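Local coordinates for RidA family protein (Mycobacterium tuberculosis, PDB 3I7T) that is of unknown function but forms a homotrimer and belongs to the YjgF/YER057c/UK114 (RidA) family, whose better-studied members include enamine/imine deaminases, at residues V29-T34 / R50-A55; A64-T69 / I93-S98; R70-D75 / E113-A118. All coordinates share one frame; numbering follows the deposited sequence.

Interaction 1 (V29-T34 / R50-A55); sequences VVVAGT and RRIEIA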
loop_
_atom_site.group_PDB
_atom_site.type_symbol
_atom_site.label_atom_id
_atom_site.label_comp_id
_atom_site.label_asym_id
_atom_site.label_seq_id
_atom_site.Cartn_x
_atom_site.Cartn_y
_atom_site.Cartn_z
ATOM N N VAL A 29 -8.976 2.779 -11.157
ATOM C CA VAL A 29 -8.227 1.639 -11.708
ATOM C C VAL A 29 -7.069 1.323 -10.756
ATOM O O VAL A 29 -6.231 2.195 -10.469
ATOM C CB VAL A 29 -7.690 1.929 -13.112
ATOM C CG1 VAL A 29 -6.947 0.734 -13.660
ATOM C CG2 VAL A 29 -8.847 2.303 -14.057
ATOM N N VAL A 30 -7.044 0.099 -10.231
ATOM C CA VAL A 30 -5.880 -0.364 -9.468
ATOM C C VAL A 30 -5.047 -1.370 -10.259
ATOM O O VAL A 30 -5.579 -2.195 -10.998
ATOM C CB VAL A 30 -6.280 -0.958 -8.095
ATOM C CG1 VAL A 30 -6.932 0.114 -7.257
ATOM C CG2 VAL A 30 -7.207 -2.135 -8.270
ATOM N N VAL A 31 -3.734 -1.272 -10.113
ATOM C CA VAL A 31 -2.802 -2.126 -10.812
ATOM C C VAL A 31 -1.997 -2.951 -9.796
ATOM O O VAL A 31 -1.531 -2.433 -8.761
ATOM C CB VAL A 31 -1.887 -1.282 -11.742
ATOM C CG1 VAL A 31 -0.976 -2.174 -12.618
ATOM C CG2 VAL A 31 -2.748 -0.388 -12.639
ATOM N N ALA A 32 -1.859 -4.242 -10.099
ATOM C CA ALA A 32 -1.089 -5.181 -9.284
ATOM C C ALA A 32 0.369 -4.753 -9.133
ATOM O O ALA A 32 0.888 -4.000 -9.960
ATOM C CB ALA A 32 -1.141 -6.591 -9.927
ATOM N N GLY A 33 1.026 -5.249 -8.087
ATOM C CA GLY A 33 2.487 -5.139 -8.003
ATOM C C GLY A 33 3.050 -5.676 -9.305
ATOM O O GLY A 33 2.691 -6.778 -9.748
ATOM N N THR A 34 3.922 -4.896 -9.934
ATOM C CA THR A 34 4.464 -5.276 -11.219
ATOM C C THR A 34 5.977 -5.311 -11.215
ATOM O O THR A 34 6.614 -4.344 -10.829
ATOM C CB THR A 34 4.051 -4.260 -12.286
ATOM O OG1 THR A 34 2.624 -4.125 -12.259
ATOM C CG2 THR A 34 4.512 -4.727 -13.666
ATOM N N ARG A 50 6.404 -0.026 -18.190
ATOM C CA ARG A 50 5.783 -0.344 -19.470
ATOM C C ARG A 50 4.583 -1.276 -19.268
ATOM O O ARG A 50 3.546 -1.089 -19.890
ATOM C CB ARG A 50 6.773 -0.977 -20.447
ATOM C CG ARG A 50 6.243 -0.994 -21.887
ATOM C CD ARG A 50 6.765 -2.177 -22.672
ATOM N N ARG A 51 4.733 -2.280 -18.410
ATOM C CA ARG A 51 3.657 -3.217 -18.136
ATOM C C ARG A 51 2.490 -2.555 -17.393
ATOM O O ARG A 51 1.321 -2.852 -17.651
ATOM C CB ARG A 51 4.187 -4.420 -17.354
ATOM C CG ARG A 51 5.192 -5.257 -18.136
ATOM C CD ARG A 51 6.018 -6.170 -17.212
ATOM N NE ARG A 51 7.119 -6.758 -17.987
ATOM C CZ ARG A 51 6.992 -7.836 -18.760
ATOM N NH1 ARG A 51 5.831 -8.476 -18.827
ATOM N NH2 ARG A 51 8.029 -8.289 -19.444
ATOM N N ILE A 52 2.803 -1.665 -16.464
ATOM C CA ILE A 52 1.751 -0.858 -15.839
ATOM C C ILE A 52 0.933 -0.079 -16.874
ATOM O O ILE A 52 -0.300 -0.092 -16.832
ATOM C CB ILE A 52 2.343 0.062 -14.777
ATOM C CG1 ILE A 52 2.802 -0.811 -13.613
ATOM C CG2 ILE A 52 1.314 1.110 -14.309
ATOM C CD1 ILE A 52 3.630 -0.113 -12.579
ATOM N N GLU A 53 1.619 0.589 -17.802
ATOM C CA GLU A 53 0.953 1.294 -18.891
ATOM C C GLU A 53 0.062 0.359 -19.711
ATOM O O GLU A 53 -1.082 0.689 -19.997
ATOM C CB GLU A 53 1.983 1.963 -19.806
ATOM C CG GLU A 53 1.349 2.890 -20.837
ATOM C CD GLU A 53 2.356 3.793 -21.560
ATOM O OE1 GLU A 53 3.446 3.318 -21.935
ATOM O OE2 GLU A 53 2.033 4.977 -21.790
ATOM N N ILE A 54 0.587 -0.808 -20.080
ATOM C CA ILE A 54 -0.168 -1.772 -20.872
ATOM C C ILE A 54 -1.437 -2.197 -20.128
ATOM O O ILE A 54 -2.534 -2.269 -20.717
ATOM C CB ILE A 54 0.685 -3.019 -21.196
ATOM C CG1 ILE A 54 1.859 -2.646 -22.108
ATOM C CG2 ILE A 54 -0.170 -4.118 -21.843
ATOM C CD1 ILE A 54 2.812 -3.823 -22.360
ATOM N N ALA A 55 -1.306 -2.466 -18.835
ATOM C CA ALA A 55 -2.451 -2.896 -18.044
ATOM C C ALA A 55 -3.456 -1.757 -17.934
ATOM O O ALA A 55 -4.652 -1.937 -18.178
ATOM C CB ALA A 55 -2.013 -3.385 -16.669
#

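Interaction 2 (A64-T69 / I93-S98); sequences ADVVRT and IRPVTS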
loop_
_atom_site.group_PDB
_atom_site.type_symbol
_atom_site.label_atom_id
_atom_site.label_comp_id
_atom_site.label_asym_id
_atom_site.label_seq_id
_atom_site.Cartn_x
_atom_site.Cartn_y
_atom_site.Cartn_z
ATOM N N ALA A 64 -1.178 9.337 -17.244
ATOM C CA ALA A 64 -1.676 10.637 -16.765
ATOM C C ALA A 64 -2.813 10.502 -15.743
ATOM O O ALA A 64 -3.200 11.484 -15.098
ATOM C CB ALA A 64 -2.128 11.485 -17.937
ATOM N N ASP A 65 -3.365 9.302 -15.603
ATOM C CA ASP A 65 -4.441 9.088 -14.625
ATOM C C ASP A 65 -3.915 8.602 -13.267
ATOM O O ASP A 65 -4.650 8.588 -12.268
ATOM C CB ASP A 65 -5.486 8.095 -15.145
ATOM C CG ASP A 65 -6.237 8.605 -16.336
ATOM O OD1 ASP A 65 -6.676 9.767 -16.311
ATOM O OD2 ASP A 65 -6.402 7.827 -17.296
ATOM N N VAL A 66 -2.654 8.184 -13.251
ATOM C CA VAL A 66 -2.030 7.613 -12.057
ATOM C C VAL A 66 -1.878 8.666 -10.933
ATOM O O VAL A 66 -1.321 9.747 -11.152
ATOM C CB VAL A 66 -0.664 6.978 -12.425
ATOM C CG1 VAL A 66 0.133 6.614 -11.159
ATOM C CG2 VAL A 66 -0.880 5.775 -13.345
ATOM N N VAL A 67 -2.413 8.369 -9.752
ATOM C CA VAL A 67 -2.353 9.313 -8.639
ATOM C C VAL A 67 -1.354 8.837 -7.599
ATOM O O VAL A 67 -0.854 9.636 -6.794
ATOM C CB VAL A 67 -3.734 9.533 -7.951
ATOM C CG1 VAL A 67 -4.738 10.230 -8.915
ATOM C CG2 VAL A 67 -4.299 8.215 -7.418
ATOM N N ARG A 68 -1.081 7.535 -7.605
ATOM C CA ARG A 68 -0.115 6.952 -6.675
ATOM C C ARG A 68 0.692 5.813 -7.286
ATOM O O ARG A 68 0.140 4.937 -7.965
ATOM C CB ARG A 68 -0.798 6.445 -5.389
ATOM C CG ARG A 68 0.211 5.749 -4.442
ATOM C CD ARG A 68 -0.415 4.995 -3.249
ATOM N NE ARG A 68 -1.237 5.808 -2.347
ATOM C CZ ARG A 68 -0.766 6.524 -1.322
ATOM N NH1 ARG A 68 0.542 6.593 -1.075
ATOM N NH2 ARG A 68 -1.603 7.203 -0.548
ATOM N N THR A 69 2.001 5.825 -7.042
ATOM C CA THR A 69 2.830 4.638 -7.259
ATOM C C THR A 69 3.448 4.219 -5.928
ATOM O O THR A 69 3.535 5.015 -4.985
ATOM C CB THR A 69 3.953 4.866 -8.288
ATOM O OG1 THR A 69 4.748 5.985 -7.873
ATOM C CG2 THR A 69 3.396 5.139 -9.682
ATOM N N ILE A 93 3.274 14.450 -14.684
ATOM C CA ILE A 93 2.128 13.884 -13.980
ATOM C C ILE A 93 2.273 13.947 -12.451
ATOM O O ILE A 93 1.376 14.439 -11.739
ATOM C CB ILE A 93 1.897 12.441 -14.459
ATOM C CG1 ILE A 93 1.646 12.444 -15.981
ATOM C CG2 ILE A 93 0.767 11.795 -13.670
ATOM C CD1 ILE A 93 2.137 11.172 -16.731
ATOM N N ARG A 94 3.381 13.446 -11.967
ATOM C CA ARG A 94 3.759 13.565 -10.582
ATOM C C ARG A 94 2.733 12.967 -9.613
ATOM O O ARG A 94 2.191 13.669 -8.806
ATOM C CB ARG A 94 3.992 15.004 -10.234
ATOM C CG ARG A 94 5.291 15.415 -10.454
ATOM C CD ARG A 94 5.308 16.767 -10.877
ATOM N N PRO A 95 2.487 11.684 -9.712
ATOM C CA PRO A 95 1.674 11.038 -8.709
ATOM C C PRO A 95 2.458 11.084 -7.399
ATOM O O PRO A 95 3.640 11.434 -7.411
ATOM C CB PRO A 95 1.602 9.598 -9.225
ATOM C CG PRO A 95 2.956 9.382 -9.861
ATOM C CD PRO A 95 3.285 10.721 -10.498
ATOM N N VAL A 96 1.828 10.765 -6.274
ATOM C CA VAL A 96 2.604 10.556 -5.040
ATOM C C VAL A 96 3.316 9.207 -5.143
ATOM O O VAL A 96 2.874 8.333 -5.890
ATOM C CB VAL A 96 1.706 10.595 -3.794
ATOM C CG1 VAL A 96 0.787 11.841 -3.844
ATOM C CG2 VAL A 96 0.888 9.286 -3.681
ATOM N N THR A 97 4.447 9.035 -4.456
ATOM C CA THR A 97 5.039 7.701 -4.352
ATOM C C THR A 97 5.572 7.418 -2.978
ATOM O O THR A 97 5.617 8.292 -2.112
ATOM C CB THR A 97 6.341 7.479 -5.160
ATOM O OG1 THR A 97 6.729 8.636 -5.901
ATOM C CG2 THR A 97 6.277 6.243 -6.006
ATOM N N SER A 98 6.031 6.182 -2.834
ATOM C CA SER A 98 6.857 5.757 -1.713
ATOM C C SER A 98 7.874 4.808 -2.275
ATOM O O SER A 98 7.611 4.171 -3.279
ATOM C CB SER A 98 6.016 5.047 -0.657
ATOM O OG SER A 98 4.899 5.855 -0.342
HETATM O O HOH W 1 2.929 5.744 -2.388
#

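Interaction 3 (R70-D75 / E113-A118); sequences RIYVTD and EIEADA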
loop_
_atom_site.group_PDB
_atom_site.type_symbol
_atom_site.label_atom_id
_atom_site.label_comp_id
_atom_site.label_asym_id
_atom_site.label_seq_id
_atom_site.Cartn_x
_atom_site.Cartn_y
_atom_site.Cartn_z
ATOM N N ARG A 70 3.866 2.959 -5.843
ATOM C CA ARG A 70 4.556 2.475 -4.654
ATOM C C ARG A 70 5.621 1.559 -5.178
ATOM O O ARG A 70 5.326 0.683 -5.999
ATOM C CB ARG A 70 3.599 1.722 -3.731
ATOM C CG ARG A 70 4.246 1.209 -2.445
ATOM C CD ARG A 70 3.197 0.630 -1.466
ATOM N NE ARG A 70 2.345 1.686 -0.912
ATOM C CZ ARG A 70 1.084 1.909 -1.272
ATOM N NH1 ARG A 70 0.410 2.897 -0.713
ATOM N NH2 ARG A 70 0.488 1.144 -2.173
ATOM N N ILE A 71 6.857 1.790 -4.727
ATOM C CA ILE A 71 8.025 1.111 -5.262
ATOM C C ILE A 71 8.746 0.314 -4.179
ATOM O O ILE A 71 9.174 0.875 -3.177
ATOM C CB ILE A 71 9.018 2.141 -5.868
ATOM C CG1 ILE A 71 8.320 3.016 -6.919
ATOM C CG2 ILE A 71 10.258 1.436 -6.451
ATOM C CD1 ILE A 71 9.159 4.169 -7.382
ATOM N N TYR A 72 8.851 -0.996 -4.385
ATOM C CA TYR A 72 9.665 -1.863 -3.548
ATOM C C TYR A 72 10.963 -2.183 -4.262
ATOM O O TYR A 72 10.946 -2.661 -5.395
ATOM C CB TYR A 72 8.936 -3.179 -3.269
ATOM C CG TYR A 72 7.522 -3.005 -2.775
ATOM C CD1 TYR A 72 7.270 -2.727 -1.442
ATOM C CD2 TYR A 72 6.439 -3.117 -3.639
ATOM C CE1 TYR A 72 5.975 -2.556 -0.969
ATOM C CE2 TYR A 72 5.135 -2.950 -3.176
ATOM C CZ TYR A 72 4.915 -2.668 -1.835
ATOM O OH TYR A 72 3.625 -2.497 -1.353
ATOM N N VAL A 73 12.081 -1.962 -3.581
ATOM C CA VAL A 73 13.381 -2.281 -4.140
ATOM C C VAL A 73 14.162 -3.200 -3.210
ATOM O O VAL A 73 13.953 -3.196 -1.989
ATOM C CB VAL A 73 14.202 -1.021 -4.444
ATOM C CG1 VAL A 73 13.586 -0.264 -5.596
ATOM C CG2 VAL A 73 14.332 -0.136 -3.183
ATOM N N THR A 74 15.065 -3.996 -3.775
ATOM C CA THR A 74 15.872 -4.858 -2.930
ATOM C C THR A 74 17.135 -4.134 -2.447
ATOM O O THR A 74 17.773 -4.570 -1.499
ATOM C CB THR A 74 16.203 -6.236 -3.581
ATOM O OG1 THR A 74 16.910 -6.057 -4.820
ATOM C CG2 THR A 74 14.918 -7.038 -3.813
ATOM N N ASP A 75 17.488 -3.025 -3.087
ATOM C CA ASP A 75 18.624 -2.237 -2.628
ATOM C C ASP A 75 18.335 -0.756 -2.765
ATOM O O ASP A 75 18.507 -0.180 -3.845
ATOM C CB ASP A 75 19.884 -2.583 -3.410
ATOM C CG ASP A 75 21.088 -1.797 -2.934
ATOM O OD1 ASP A 75 20.890 -0.835 -2.152
ATOM O OD2 ASP A 75 22.226 -2.137 -3.335
ATOM N N GLU A 113 9.727 -3.799 -7.662
ATOM C CA GLU A 113 8.327 -4.041 -7.977
ATOM C C GLU A 113 7.542 -2.740 -7.794
ATOM O O GLU A 113 7.784 -1.999 -6.845
ATOM C CB GLU A 113 7.760 -5.144 -7.088
ATOM C CG GLU A 113 6.271 -5.447 -7.329
ATOM C CD GLU A 113 5.877 -6.801 -6.772
ATOM O OE1 GLU A 113 6.776 -7.638 -6.559
ATOM O OE2 GLU A 113 4.677 -7.034 -6.524
ATOM N N ILE A 114 6.621 -2.461 -8.708
ATOM C CA ILE A 114 5.855 -1.218 -8.658
ATOM C C ILE A 114 4.350 -1.459 -8.699
ATOM O O ILE A 114 3.859 -2.210 -9.540
ATOM C CB ILE A 114 6.280 -0.288 -9.824
ATOM C CG1 ILE A 114 7.810 -0.146 -9.800
ATOM C CG2 ILE A 114 5.522 1.058 -9.765
ATOM C CD1 ILE A 114 8.394 0.720 -10.895
ATOM N N GLU A 115 3.626 -0.823 -7.782
ATOM C CA GLU A 115 2.172 -0.763 -7.832
ATOM C C GLU A 115 1.712 0.596 -8.335
ATOM O O GLU A 115 2.450 1.583 -8.258
ATOM C CB GLU A 115 1.606 -0.948 -6.425
ATOM C CG GLU A 115 1.940 -2.266 -5.798
ATOM C CD GLU A 115 1.485 -2.307 -4.347
ATOM O OE1 GLU A 115 1.089 -1.247 -3.823
ATOM O OE2 GLU A 115 1.505 -3.388 -3.733
ATOM N N ALA A 116 0.469 0.676 -8.788
ATOM C CA ALA A 116 -0.078 1.965 -9.158
ATOM C C ALA A 116 -1.582 2.036 -8.873
ATOM O O ALA A 116 -2.298 1.029 -8.992
ATOM C CB ALA A 116 0.204 2.260 -10.623
ATOM N N ASP A 117 -2.041 3.228 -8.475
ATOM C CA ASP A 117 -3.462 3.532 -8.393
ATOM C C ASP A 117 -3.731 4.676 -9.336
ATOM O O ASP A 117 -2.943 5.626 -9.423
ATOM C CB ASP A 117 -3.869 3.945 -6.976
ATOM C CG ASP A 117 -3.664 2.833 -5.977
ATOM O OD1 ASP A 117 -4.276 1.766 -6.154
ATOM O OD2 ASP A 117 -2.887 3.026 -5.019
ATOM N N ALA A 118 -4.843 4.584 -10.055
ATOM C CA ALA A 118 -5.207 5.614 -11.008
ATOM C C ALA A 118 -6.650 6.029 -10.786
ATOM O O ALA A 118 -7.449 5.264 -10.247
ATOM C CB ALA A 118 -4.997 5.127 -12.443
HETATM O O HOH W 2 -2.323 1.394 -3.090
#

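Interaction 1 (V29-T34 / R50-A55)
Ile52 on the helix packs against Thr34 and Val31 of strand 28-35, and this is the tight part of the contact. Its CG1 lies 3.6 Å from Thr34 OG1 and 4.1 Å from Val31 CG1. With CG1 anti to the carbonyl carbon (chi1 -70°), CG1 meets both strand residues, while CD1 lies beside OG1 and CB of Thr34 alone. Val31 CG1 also meets Ala55 CB at 4.4 Å, one helical turn further on. The Thr34 hydroxyl, though set against hydrocarbon, is not left without polar partners: OG1 bonds to Ala32 O at 2.9 Å, approaching from above the carbonyl plane, and also to Arg21. Its methyl faces the looser, partly exposed side, where Thr34 CG2 touches Arg51 CB at 3.7 Å. Arg51 CB and CD take part there; beyond them the chain leads the guanidinium away from the strand to a salt bridge with Asp47. Strand and helix segments run roughly antiparallel, at 147°, with axes 9.2 Å apart, the spacing of an alpha/beta layer. Helix 41-58 thus covers one face of the sheet, with Ile52 also touching Ile114 and Ala116 of strand 112-119, the neighbour of strand 28-35, while Ala55 reaches Ala22 on strand 22-25.

Interaction 2 (A64-T69 / I93-S98)
Ala64 starts the contact against Ile93: Ile93 CD1 lies 3.8 Å from Ala64 N, and the apolar pair is Ala64 CB with Ile93 CG1 at 4.4 Å, at the exposed end of the contact. At Val66 the cover becomes Pro95, whose CB lies 3.8 Å from Val66 CG1, and Phe90 of helix 79-90 packs on both residues. Val67 points its side chain away from the loop and takes part through its carbonyl: Val96 N donates to Val67 O at 3.0 Å, from above the carbonyl plane. Val67 and Arg68 together face Asp117 on strand 112-119, a classic beta bulge. On the other edge of the strand Arg68 and Val96 form a single bridge, from which the chain runs on into strand 99-101, the parallel neighbour of strand 66-73 reached through helix 79-90 in a beta-alpha-beta crossover. Arg68 CG is anti to the backbone N (chi1 176°), which brings it 3.7 Å from Val96 CG2. The same methyl lies over one face of the guanidinium, off toward its rim, while a water sits at the edge in plane. This water accepts from Arg68 NH1 at 2.9 Å and donates to both Thr69 O and Ser98 OG. Across the trimer interface, Arg68 makes a salt bridge with Asp117 of the third subunit and Ser98 OG bonds to Glu115 of that subunit. Thr69 N donates to Val96 O at 2.9 Å in a nearly straight bond (168° at the hydrogen), and Thr69 OG1 bonds to His86.

Interaction 3 (R70-D75 / E113-A118)
Glu113 and Tyr72 form a hydrogen-bonded pair of antiparallel strands, where strand 112-119 lies between 28-35 and 66-73 in the mixed sheet of this YjgF-type fold. Glu113 N donates to Tyr72 O at 2.8 Å and Tyr72 N returns a bond to Glu113 O. Ile114 follows as a non-hydrogen-bonded pair with Ile71, their CG1 atoms 4.3 Å apart. Both side chains lie on the face covered by helices: Ile114 packs on Leu49 and Ile52 of helix 41-58, Ile71 on Val82 and His86 of helix 79-90. Glu115 pairs with Arg70 on the other face, shared with Tyr72 and Glu113. Its backbone N donates to Arg70 O at 2.9 Å, and Arg70 N donates back to Glu115 O. The two side chains lie side by side and point the same way. Arg70 NH2 forms a salt bridge to Glu115 OE1 at 3.0 Å, with the oxygen in the guanidinium plane although the carboxylate is turned 79° against it. The second oxygen, Glu115 OE2, lies near the plane of the Tyr72 ring at its edge and takes a weak bond from Tyr72 OH at 3.3 Å. The network continues between chains: Arg70 NH1 forms a salt bridge with Glu115 of the third subunit, Glu115 OE1 one with Arg70 of the second, and OE2 is hydrogen-bonded to Ser98 OG of the second. Asp117, next but one along the strand, meets Arg70 through a water that accepts from Arg70 NH2 at 3.0 Å and donates to Asp117 OD2 at 2.6 Å.

All three contacts are largely buried and attach to one sheet. Interactions 1 and 3 meet where strands 28-35 and 112-119 are neighbours, with Thr34 N probably bonded to Ile114 O at 2.7 Å. Interactions 2 and 3 share strand 66-73, one on each of its edges, and the bulge at 67-68 joins them. The chemistry follows place: interaction 1 is mainly apolar helix-on-sheet packing, interaction 3 combines regular strand pairing with buried charges, and interaction 2 joins a loop to the strand by two backbone bonds and a water, with an exposed end at Ala64. All three reach other subunits: interaction 1 through strand backbone such as Val31 O, interactions 2 and 3 through charged and hydroxyl side chains.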